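Local coordinates for ORF112 (Cyprinid herpesvirus 3, PDB 4WCG), which binds left-handed Z-DNA through its Zalpha domain, a winged helix-turn-helix module that recognises nucleic acid in the Z conformation, at a contact of chain A with DNA. Residues are numbered along the deposited sequence; one frame, centred on the assembly and turned at random.

A contact of chain A with DNA. Residues 69-70, 73, 77. With nucleotides of chain B.
OP1 of DC4, a phosphate oxygen, is held by the Tyr77 hydroxyl and by a water. Tyr77 OH donates to OP1 of DC4 at 2.6 Å. Water 1 lies equally near this oxygen and also hydrogen-bonds Asn73 OD1, so the amide oxygen reaches the phosphate indirectly. The phosphate oxygen sits at the edge of the tyrosine ring, in its plane.

The same ring carries a second contact. One face receives C8 of DG5, which stands 3.3 Å above the plane of the Tyr77 ring and over its centre. The imidazole part of the DG5 guanine points its edge into this face of Tyr77, with the two planes turned 69° apart. Tyr77 CG lies anti to the carbonyl carbon and beside the backbone N (chi1 -80°). The ring therefore leans back along the helix toward Asn73, with its hydroxyl at the DC4 phosphate and a face toward DG5. Guanines of Z-DNA are syn, and C8 is then on the outer surface of the helix. This face contact therefore suits recognition of the Z form.

Asn73 bridges the two phosphates. Its ND2 donates to OP1 of DG5 at 2.9 Å, with 151° at the hydrogen and the acceptor within 4° of the amide plane. ND2 also bonds water 2, which passes the contact on to OP2 of DC4. With both ends of the amide engaged, its flip state and rotation should be well fixed. Asn73 CB packs against the DG5 sugar, 3.7 Å from C4'.

Arg69 is poorly ordered, and its aliphatic chain merely skirts the DG5 phosphate. All four residues lie on helix 69-81, the recognition helix of the winged helix-turn-helix fold. Here it reads the zigzag backbone and the syn purine. At its first turn, Ser70 meets the phosphate through carbon, with CB 3.4 Å from OP2 of DG5.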
ATOM      1  N   ARG A  69       6.129  -0.646 -17.561  1.00 23.50           N
ATOM      2  CA  ARG A  69       5.041  -0.888 -16.610  1.00 20.48           C
ATOM      3  C   ARG A  69       5.514  -1.524 -15.315  1.00 21.03           C
ATOM      4  O   ARG A  69       5.073  -1.134 -14.239  1.00 18.25           O
ATOM      5  CB  ARG A  69       3.983  -1.779 -17.265  1.00 28.21           C
ATOM      6  CG  ARG A  69       2.607  -1.693 -16.637  1.00 37.29           C
ATOM      7  CD  ARG A  69       1.621  -2.451 -17.510  1.00 52.00           C
ATOM      8  NE  ARG A  69       1.992  -2.349 -18.920  1.00 56.91           N
ATOM      9  CZ  ARG A  69       1.296  -2.877 -19.922  1.00 67.24           C
ATOM     10  NH1 ARG A  69       0.180  -3.549 -19.676  1.00 67.88           N
ATOM     11  NH2 ARG A  69       1.718  -2.732 -21.172  1.00 65.20           N
ATOM     12  N   SER A  70       6.413  -2.496 -15.405  0.75 22.92           N
ATOM     13  CA  SER A  70       6.866  -3.164 -14.186  0.75 18.52           C
ATOM     14  C   SER A  70       7.573  -2.199 -13.252  0.75 20.16           C
ATOM     15  O   SER A  70       7.372  -2.267 -12.040  0.75 19.72           O
ATOM     16  CB  SER A  70       7.797  -4.327 -14.510  0.75 19.45           C
ATOM     17  OG  SER A  70       8.881  -3.908 -15.329  0.75 25.86           O
ATOM     18  N   ASN A  73       4.907   0.105 -11.724  1.00 15.31           N
ATOM     19  CA  ASN A  73       4.176  -0.629 -10.695  1.00 16.58           C
ATOM     20  C   ASN A  73       5.013  -0.907  -9.460  1.00 16.87           C
ATOM     21  O   ASN A  73       4.494  -0.837  -8.335  1.00 16.83           O
ATOM     22  CB  ASN A  73       3.621  -1.936 -11.260  1.00 16.66           C
ATOM     23  CG  ASN A  73       2.245  -1.735 -11.859  1.00 16.27           C
ATOM     24  OD1 ASN A  73       1.523  -0.856 -11.409  1.00 18.50           O
ATOM     25  ND2 ASN A  73       1.885  -2.523 -12.864  1.00 17.84           N
ATOM     26  N   TYR A  77       3.371   0.543  -5.940  1.00 16.28           N
ATOM     27  CA  TYR A  77       3.013  -0.297  -4.804  1.00 14.57           C
ATOM     28  C   TYR A  77       3.834   0.047  -3.565  1.00 18.28           C
ATOM     29  O   TYR A  77       3.301   0.059  -2.456  1.00 19.06           O
ATOM     30  CB  TYR A  77       3.143  -1.770  -5.185  1.00 16.51           C
ATOM     31  CG  TYR A  77       1.939  -2.275  -5.973  1.00 16.46           C
ATOM     32  CD1 TYR A  77       1.893  -2.190  -7.368  1.00 17.63           C
ATOM     33  CD2 TYR A  77       0.848  -2.860  -5.315  1.00 18.74           C
ATOM     34  CE1 TYR A  77       0.791  -2.646  -8.076  1.00 16.57           C
ATOM     35  CE2 TYR A  77      -0.244  -3.312  -6.019  1.00 21.10           C
ATOM     36  CZ  TYR A  77      -0.275  -3.200  -7.395  1.00 18.94           C
ATOM     37  OH  TYR A  77      -1.381  -3.689  -8.052  1.00 20.84           O
TER
ATOM     38  P    DC B   4      -1.493  -4.912 -11.329  1.00 18.69           P
ATOM     39  OP1  DC B   4      -1.229  -3.616 -10.650  1.00 19.22           O
ATOM     40  OP2  DC B   4      -1.491  -4.924 -12.801  1.00 21.99           O
ATOM     41  O5'  DC B   4      -0.480  -6.028 -10.792  1.00 19.16           O
ATOM     42  C5'  DC B   4       0.858  -5.684 -10.438  1.00 19.32           C
ATOM     43  C4'  DC B   4       1.829  -6.680 -11.061  1.00 17.37           C
ATOM     44  O4'  DC B   4       1.609  -7.987 -10.486  1.00 18.18           O
ATOM     45  C3'  DC B   4       1.723  -6.852 -12.587  1.00 20.60           C
ATOM     46  O3'  DC B   4       3.027  -6.963 -13.163  1.00 18.53           O
ATOM     47  C2'  DC B   4       0.981  -8.179 -12.718  1.00 16.89           C
ATOM     48  C1'  DC B   4       1.525  -8.939 -11.520  1.00 16.46           C
ATOM     49  N1   DC B   4       0.625 -10.034 -11.076  1.00 16.65           N
ATOM     50  C2   DC B   4       0.880 -11.334 -11.509  1.00 18.42           C
ATOM     51  O2   DC B   4       1.857 -11.537 -12.236  1.00 18.49           O
ATOM     52  N3   DC B   4       0.048 -12.330 -11.122  1.00 18.32           N
ATOM     53  C4   DC B   4      -0.996 -12.056 -10.328  1.00 20.01           C
ATOM     54  N4   DC B   4      -1.794 -13.069  -9.967  1.00 22.32           N
ATOM     55  C5   DC B   4      -1.280 -10.733  -9.888  1.00 19.43           C
ATOM     56  C6   DC B   4      -0.456  -9.755 -10.286  1.00 18.30           C
ATOM     57  P    DG B   5       3.810  -5.709 -13.669  1.00 19.94           P
ATOM     58  OP1  DG B   5       2.884  -4.817 -14.281  1.00 22.15           O
ATOM     59  OP2  DG B   5       4.936  -6.169 -14.430  1.00 24.04           O
ATOM     60  O5'  DG B   5       4.361  -5.026 -12.348  1.00 20.92           O
ATOM     61  C5'  DG B   5       5.306  -5.699 -11.568  1.00 19.25           C
ATOM     62  C4'  DG B   5       5.597  -4.932 -10.302  1.00 19.33           C
ATOM     63  O4'  DG B   5       4.381  -4.734  -9.563  1.00 19.75           O
ATOM     64  C3'  DG B   5       6.547  -5.674  -9.376  1.00 19.19           C
ATOM     65  O3'  DG B   5       7.852  -5.181  -9.609  1.00 21.86           O
ATOM     66  C2'  DG B   5       6.041  -5.323  -7.994  1.00 21.18           C
ATOM     67  C1'  DG B   5       4.589  -4.931  -8.183  1.00 20.92           C
ATOM     68  N9   DG B   5       3.586  -5.873  -7.713  1.00 20.55           N
ATOM     69  C8   DG B   5       2.512  -5.557  -6.926  1.00 19.17           C
ATOM     70  N7   DG B   5       1.735  -6.572  -6.686  1.00 20.31           N
ATOM     71  C5   DG B   5       2.331  -7.626  -7.358  1.00 19.81           C
ATOM     72  C6   DG B   5       1.936  -8.976  -7.472  1.00 19.47           C
ATOM     73  O6   DG B   5       0.957  -9.531  -6.987  1.00 20.02           O
ATOM     74  N1   DG B   5       2.825  -9.700  -8.252  1.00 16.27           N
ATOM     75  C2   DG B   5       3.932  -9.188  -8.866  1.00 19.80           C
ATOM     76  N2   DG B   5       4.654 -10.045  -9.589  1.00 18.02           N
ATOM     77  N3   DG B   5       4.300  -7.926  -8.786  1.00 19.44           N
ATOM     78  C4   DG B   5       3.470  -7.210  -8.007  1.00 18.05           C
TER
HETATM   79  O   HOH W   1      -1.168  -1.091 -11.436  1.00 18.98           O
HETATM   80  O   HOH W   2      -0.623  -2.988 -14.443  1.00 27.86           O